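PDB 2XFA: actin depolymerization factor 2 from Plasmodium berghei, which binds actin, as members of the ADF/cofilin family do, and probably regulates the disassembly and turnover of actin filaments in the malaria parasite. Local coordinates for residues K30-I36 against R73-D78; Y93-W97 against Y110-K114. All coordinates share one frame; numbering follows the deposited sequence.

Interaction 1 of 2, residues K30-I36 against R73-D78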
loop_
_atom_site.group_PDB
_atom_site.type_symbol
_atom_site.label_atom_id
_atom_site.label_comp_id
_atom_site.label_asym_id
_atom_site.label_seq_id
_atom_site.Cartn_x
_atom_site.Cartn_y
_atom_site.Cartn_z
ATOM N N LYS A 30 9.879 -5.469 -1.712
ATOM C CA LYS A 30 9.965 -4.036 -1.479
ATOM C C LYS A 30 8.584 -3.395 -1.302
ATOM O O LYS A 30 8.440 -2.433 -0.561
ATOM C CB LYS A 30 10.719 -3.346 -2.610
ATOM C CG LYS A 30 11.518 -2.142 -2.156
ATOM C CD LYS A 30 12.654 -2.573 -1.256
ATOM C CE LYS A 30 13.343 -1.382 -0.619
ATOM N NZ LYS A 30 14.382 -1.811 0.363
ATOM N N TYR A 31 7.587 -3.893 -2.033
ATOM C CA TYR A 31 6.227 -3.453 -1.840
ATOM C C TYR A 31 5.273 -4.538 -2.255
ATOM O O TYR A 31 5.628 -5.439 -2.991
ATOM C CB TYR A 31 5.887 -2.122 -2.545
ATOM C CG TYR A 31 5.857 -2.141 -4.054
ATOM C CD1 TYR A 31 4.726 -2.540 -4.744
ATOM C CD2 TYR A 31 6.950 -1.733 -4.787
ATOM C CE1 TYR A 31 4.695 -2.548 -6.114
ATOM C CE2 TYR A 31 6.927 -1.737 -6.166
ATOM C CZ TYR A 31 5.797 -2.147 -6.820
ATOM O OH TYR A 31 5.771 -2.154 -8.187
ATOM N N ILE A 32 4.066 -4.467 -1.730
ATOM C CA ILE A 32 3.048 -5.444 -2.059
ATOM C C ILE A 32 1.844 -4.602 -2.358
ATOM O O ILE A 32 1.620 -3.617 -1.666
ATOM C CB ILE A 32 2.695 -6.331 -0.886
ATOM C CG1 ILE A 32 3.941 -7.035 -0.352
ATOM C CG2 ILE A 32 1.642 -7.347 -1.301
ATOM C CD1 ILE A 32 3.794 -7.494 1.108
ATOM N N ILE A 33 1.104 -4.960 -3.409
ATOM C CA ILE A 33 -0.181 -4.347 -3.676
ATOM C C ILE A 33 -1.232 -5.450 -3.517
ATOM O O ILE A 33 -1.045 -6.545 -4.014
ATOM C CB ILE A 33 -0.220 -3.714 -5.094
ATOM C CG1 ILE A 33 0.769 -2.549 -5.158
ATOM C CG2 ILE A 33 -1.598 -3.174 -5.404
ATOM C CD1 ILE A 33 0.960 -1.993 -6.504
ATOM N N TYR A 34 -2.303 -5.163 -2.783
ATOM C CA TYR A 34 -3.361 -6.129 -2.511
ATOM C C TYR A 34 -4.627 -5.648 -3.163
ATOM O O TYR A 34 -4.811 -4.444 -3.323
ATOM C CB TYR A 34 -3.674 -6.177 -1.006
ATOM C CG TYR A 34 -2.557 -6.633 -0.136
ATOM C CD1 TYR A 34 -2.333 -7.981 0.078
ATOM C CD2 TYR A 34 -1.728 -5.717 0.494
ATOM C CE1 TYR A 34 -1.315 -8.409 0.895
ATOM C CE2 TYR A 34 -0.704 -6.133 1.300
ATOM C CZ TYR A 34 -0.505 -7.488 1.501
ATOM O OH TYR A 34 0.513 -7.917 2.311
ATOM N N LYS A 35 -5.544 -6.566 -3.460
ATOM C CA LYS A 35 -6.812 -6.146 -4.001
ATOM C C LYS A 35 -7.916 -7.047 -3.487
ATOM O O LYS A 35 -7.661 -8.116 -2.941
ATOM C CB LYS A 35 -6.779 -6.233 -5.528
ATOM C CG LYS A 35 -6.714 -7.658 -6.009
ATOM C CD LYS A 35 -6.375 -7.759 -7.497
ATOM C CE LYS A 35 -7.172 -8.896 -8.144
ATOM N NZ LYS A 35 -6.317 -9.821 -8.940
ATOM N N ILE A 36 -9.154 -6.611 -3.644
ATOM C CA ILE A 36 -10.271 -7.495 -3.330
ATOM C C ILE A 36 -10.674 -8.233 -4.594
ATOM O O ILE A 36 -11.089 -7.630 -5.579
ATOM C CB ILE A 36 -11.450 -6.734 -2.723
ATOM C CG1 ILE A 36 -10.980 -6.035 -1.441
ATOM C CG2 ILE A 36 -12.611 -7.699 -2.435
ATOM C CD1 ILE A 36 -11.936 -4.999 -0.887
ATOM N N ARG A 73 -6.837 0.128 -4.342
ATOM C CA ARG A 73 -5.827 -0.830 -3.911
ATOM C C ARG A 73 -5.358 -0.566 -2.465
ATOM O O ARG A 73 -5.458 0.538 -1.977
ATOM C CB ARG A 73 -4.606 -0.797 -4.828
ATOM C CG ARG A 73 -4.859 -1.348 -6.264
ATOM C CD ARG A 73 -5.376 -2.781 -6.211
ATOM N NE ARG A 73 -5.421 -3.428 -7.526
ATOM C CZ ARG A 73 -6.527 -3.583 -8.242
ATOM N NH1 ARG A 73 -7.680 -3.122 -7.778
ATOM N NH2 ARG A 73 -6.483 -4.193 -9.433
ATOM N N TYR A 74 -4.834 -1.594 -1.804
ATOM C CA TYR A 74 -4.048 -1.382 -0.592
ATOM C C TYR A 74 -2.610 -1.611 -0.977
ATOM O O TYR A 74 -2.285 -2.578 -1.669
ATOM C CB TYR A 74 -4.408 -2.403 0.490
ATOM C CG TYR A 74 -5.865 -2.475 0.817
ATOM C CD1 TYR A 74 -6.535 -1.369 1.288
ATOM C CD2 TYR A 74 -6.568 -3.653 0.645
ATOM C CE1 TYR A 74 -7.877 -1.436 1.616
ATOM C CE2 TYR A 74 -7.903 -3.730 0.962
ATOM C CZ TYR A 74 -8.544 -2.614 1.454
ATOM O OH TYR A 74 -9.869 -2.677 1.780
ATOM N N ILE A 75 -1.739 -0.728 -0.549
ATOM C CA ILE A 75 -0.334 -0.927 -0.814
ATOM C C ILE A 75 0.441 -0.944 0.511
ATOM O O ILE A 75 0.233 -0.085 1.369
ATOM C CB ILE A 75 0.210 0.212 -1.719
ATOM C CG1 ILE A 75 -0.639 0.325 -3.003
ATOM C CG2 ILE A 75 1.669 -0.003 -2.052
ATOM C CD1 ILE A 75 -1.478 1.586 -3.026
ATOM N N ILE A 76 1.299 -1.940 0.674
ATOM C CA ILE A 76 2.292 -1.913 1.722
ATOM C C ILE A 76 3.671 -1.714 1.080
ATOM O O ILE A 76 4.046 -2.464 0.182
ATOM C CB ILE A 76 2.250 -3.204 2.569
ATOM C CG1 ILE A 76 0.882 -3.337 3.243
ATOM C CG2 ILE A 76 3.344 -3.176 3.643
ATOM C CD1 ILE A 76 0.693 -4.633 3.980
ATOM N N ALA A 77 4.416 -0.718 1.558
ATOM C CA ALA A 77 5.716 -0.370 1.010
ATOM C C ALA A 77 6.749 -0.169 2.111
ATOM O O ALA A 77 6.492 0.520 3.085
ATOM C CB ALA A 77 5.611 0.895 0.213
ATOM N N ASP A 78 7.929 -0.746 1.924
ATOM C CA ASP A 78 9.071 -0.506 2.811
ATOM C C ASP A 78 9.852 0.696 2.283
ATOM O O ASP A 78 10.680 0.557 1.386
ATOM C CB ASP A 78 9.956 -1.741 2.831
ATOM C CG ASP A 78 10.715 -1.902 4.135
ATOM O OD1 ASP A 78 10.518 -1.086 5.066
ATOM O OD2 ASP A 78 11.509 -2.864 4.223
#

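Interaction 2 of 2, residues Y93-W97 against Y110-K114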
loop_
_atom_site.group_PDB
_atom_site.type_symbol
_atom_site.label_atom_id
_atom_site.label_comp_id
_atom_site.label_asym_id
_atom_site.label_seq_id
_atom_site.Cartn_x
_atom_site.Cartn_y
_atom_site.Cartn_z
ATOM N N TYR A 93 5.032 1.723 5.294
ATOM C CA TYR A 93 3.844 2.548 5.085
ATOM C C TYR A 93 2.721 1.662 4.582
ATOM O O TYR A 93 2.955 0.764 3.792
ATOM C CB TYR A 93 4.124 3.644 4.056
ATOM C CG TYR A 93 4.866 4.807 4.650
ATOM C CD1 TYR A 93 4.205 5.992 4.974
ATOM C CD2 TYR A 93 6.215 4.703 4.959
ATOM C CE1 TYR A 93 4.890 7.062 5.548
ATOM C CE2 TYR A 93 6.906 5.761 5.540
ATOM C CZ TYR A 93 6.244 6.936 5.828
ATOM O OH TYR A 93 6.944 7.978 6.399
ATOM N N PHE A 94 1.503 1.945 5.011
ATOM C CA PHE A 94 0.338 1.268 4.473
ATOM C C PHE A 94 -0.461 2.346 3.739
ATOM O O PHE A 94 -0.720 3.402 4.295
ATOM C CB PHE A 94 -0.509 0.670 5.593
ATOM C CG PHE A 94 -1.752 -0.002 5.111
ATOM C CD1 PHE A 94 -1.766 -1.366 4.879
ATOM C CD2 PHE A 94 -2.901 0.730 4.864
ATOM C CE1 PHE A 94 -2.921 -2.006 4.431
ATOM C CE2 PHE A 94 -4.065 0.101 4.404
ATOM C CZ PHE A 94 -4.075 -1.265 4.188
ATOM N N ILE A 95 -0.823 2.098 2.487
ATOM C CA ILE A 95 -1.473 3.138 1.704
ATOM C C ILE A 95 -2.767 2.597 1.157
ATOM O O ILE A 95 -2.798 1.532 0.554
ATOM C CB ILE A 95 -0.586 3.572 0.526
ATOM C CG1 ILE A 95 0.759 4.073 1.051
ATOM C CG2 ILE A 95 -1.299 4.617 -0.357
ATOM C CD1 ILE A 95 1.871 4.002 -0.005
ATOM N N PHE A 96 -3.840 3.323 1.404
ATOM C CA PHE A 96 -5.121 2.982 0.833
ATOM C C PHE A 96 -5.350 3.936 -0.340
ATOM O O PHE A 96 -5.637 5.133 -0.160
ATOM C CB PHE A 96 -6.227 3.086 1.881
ATOM C CG PHE A 96 -7.624 2.894 1.337
ATOM C CD1 PHE A 96 -7.854 2.140 0.181
ATOM C CD2 PHE A 96 -8.708 3.451 1.998
ATOM C CE1 PHE A 96 -9.144 1.976 -0.302
ATOM C CE2 PHE A 96 -10.003 3.293 1.516
ATOM C CZ PHE A 96 -10.231 2.556 0.380
ATOM N N TRP A 97 -5.185 3.387 -1.537
ATOM C CA TRP A 97 -5.441 4.110 -2.795
ATOM C C TRP A 97 -6.909 3.993 -3.133
ATOM O O TRP A 97 -7.423 2.890 -3.381
ATOM C CB TRP A 97 -4.626 3.484 -3.903
ATOM C CG TRP A 97 -4.901 4.008 -5.308
ATOM C CD1 TRP A 97 -5.253 3.254 -6.390
ATOM C CD2 TRP A 97 -4.829 5.366 -5.780
ATOM N NE1 TRP A 97 -5.392 4.056 -7.521
ATOM C CE2 TRP A 97 -5.154 5.352 -7.172
ATOM C CE3 TRP A 97 -4.512 6.581 -5.180
ATOM C CZ2 TRP A 97 -5.173 6.516 -7.961
ATOM C CZ3 TRP A 97 -4.547 7.738 -5.953
ATOM C CH2 TRP A 97 -4.880 7.695 -7.331
ATOM N N TYR A 110 -13.846 -1.323 -0.174
ATOM C CA TYR A 110 -12.444 -1.201 0.204
ATOM C C TYR A 110 -12.275 -0.480 1.550
ATOM O O TYR A 110 -11.510 -0.910 2.403
ATOM C CB TYR A 110 -11.643 -0.494 -0.893
ATOM C CG TYR A 110 -11.092 -1.439 -1.923
ATOM C CD1 TYR A 110 -11.837 -1.800 -3.036
ATOM C CD2 TYR A 110 -9.835 -1.970 -1.784
ATOM C CE1 TYR A 110 -11.305 -2.659 -4.004
ATOM C CE2 TYR A 110 -9.296 -2.810 -2.742
ATOM C CZ TYR A 110 -10.035 -3.147 -3.845
ATOM O OH TYR A 110 -9.497 -3.999 -4.766
ATOM N N ALA A 111 -12.986 0.621 1.725
ATOM C CA ALA A 111 -12.902 1.366 2.964
ATOM C C ALA A 111 -13.408 0.516 4.113
ATOM O O ALA A 111 -12.818 0.513 5.178
ATOM C CB ALA A 111 -13.695 2.661 2.873
ATOM N N ALA A 112 -14.490 -0.224 3.889
ATOM C CA ALA A 112 -15.106 -0.965 4.981
ATOM C C ALA A 112 -14.298 -2.202 5.339
ATOM O O ALA A 112 -14.500 -2.774 6.395
ATOM C CB ALA A 112 -16.545 -1.342 4.646
ATOM N N SER A 113 -13.381 -2.588 4.455
ATOM C CA SER A 113 -12.545 -3.783 4.612
ATOM C C SER A 113 -11.129 -3.439 5.066
ATOM O O SER A 113 -10.386 -4.305 5.528
ATOM C CB SER A 113 -12.431 -4.530 3.271
ATOM O OG SER A 113 -13.690 -5.009 2.818
ATOM N N LYS A 114 -10.743 -2.179 4.893
ATOM C CA LYS A 114 -9.377 -1.749 5.190
ATOM C C LYS A 114 -8.925 -2.263 6.576
ATOM O O LYS A 114 -7.858 -2.873 6.714
ATOM C CB LYS A 114 -9.313 -0.227 5.109
ATOM C CG LYS A 114 -7.971 0.405 5.440
ATOM C CD LYS A 114 -8.106 1.932 5.341
ATOM C CE LYS A 114 -7.159 2.685 6.282
ATOM N NZ LYS A 114 -5.993 3.333 5.579
#

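Interaction 1 of 2, residues K30-I36 against R73-D78
Ile32 and Tyr34 pair with Ile76 and Tyr74 through reciprocal backbone hydrogen bonds that join two strands running almost exactly antiparallel (173°). Ile32 N to Ile76 O and Tyr34 N to Tyr74 O are both 2.8 Å, while the return bond from Tyr74 N to Tyr34 O lengthens to 3.2 Å.

The packing is tightest on the face bearing these four side chains. CD1 of Ile76 meets CE2 of Tyr34 at 3.4 Å, coming in at the ring's edge, and CG2 of Ile32 lies over one face of the same ring, displaced toward the rim. Aliphatic branches can fill the space around a flat ring, and the tyrosine hydroxyl still finds a polar partner in Cys16 O. On the reverse face, Ile33 CG1 lies 3.9 Å from Ile75 CG1, the two chains side by side.

Toward the more exposed end the contact loosens. The guanidinium of Arg73 has Lys35 CB over one face, 3.7 Å from NE. The Lys35 chain, bent at chi3 and chi4, carries its ammonium away, and Arg73 forms salt bridges through NE to Asp45 and through NH2 to Glu71. Long, flexible basic chains suit this border, where their aliphatic parts pack and the guanidinium reaches acids on neighbouring residues.

Two apolar faces around a hydrogen-bonded ladder characterise the central mixed sheet of the ADF-homology fold, which has helices packed on both sides.

Interaction 2 of 2, residues Y93-W97 against Y110-K114
Phe94 and Phe96 both swing CG opposite the backbone N (chi1 178° and 174°), which sends their rings from the strand toward helix 104-118. Lys114 answers with an extended chain that bends at chi4, 106°, so that its ammonium comes down beside the CB of Phe96 and the edge of the Phe94 ring.

Phe96 does most of the work. Its CE1 and CZ rest against Tyr110 CB, with CE1 at 3.6 Å, while CE2 lies 4.0 Å from Ala111 CB. The small alanine lets the ring's far end come close to the helix backbone, where CZ is 3.6 Å from Ala111 N. Farther back along the ring, Lys114 CD lies 3.7 Å from Phe96 CD2, crossing it obliquely. The apolar methylenes of lysine can pack beside an aromatic ring while the amine reaches further.

The Lys114 chain runs alongside Phe94, pointing the other way, and its NZ stops 3.9 Å from Phe94 CE2, near the plane of that ring. Approached at its edge, the ring does not offer its pi face to the ammonium, so this is no cation-pi pair. The amine is instead hydrogen-bonded to Ser127 OG on strand 126-130.

No hydrogen bond links the two segments themselves. The contact is therefore held by van der Waals and hydrophobic packing, with the methylenes of lysine packing chiefly on Phe96 and its charged end satisfied by the next strand of this beta-alpha-beta unit.

In the fold
The two contacts follow one another along the chain: both segments of interaction 1 precede those of interaction 2, and their centres lie about 9 Å apart. Strands 73-81 and 89-97, one from each contact, are consecutive in sequence and adjacent in the same mixed sheet, so Ile95 N can donate to Ile75 O, a probable hydrogen bond of 2.7 Å. Tyr74 also belongs to both neighbourhoods: its ring meets those of Phe96 and Tyr110, and its hydroxyl probably hydrogen-bonds to the backbone carbonyl of Tyr110 in helix 104-118. Tyr110 OH in turn takes the N-H of Ile36. Interaction 1 thus builds the middle of the sheet, and interaction 2 lays the helix against it, forming one continuous core in the actin-binding domain.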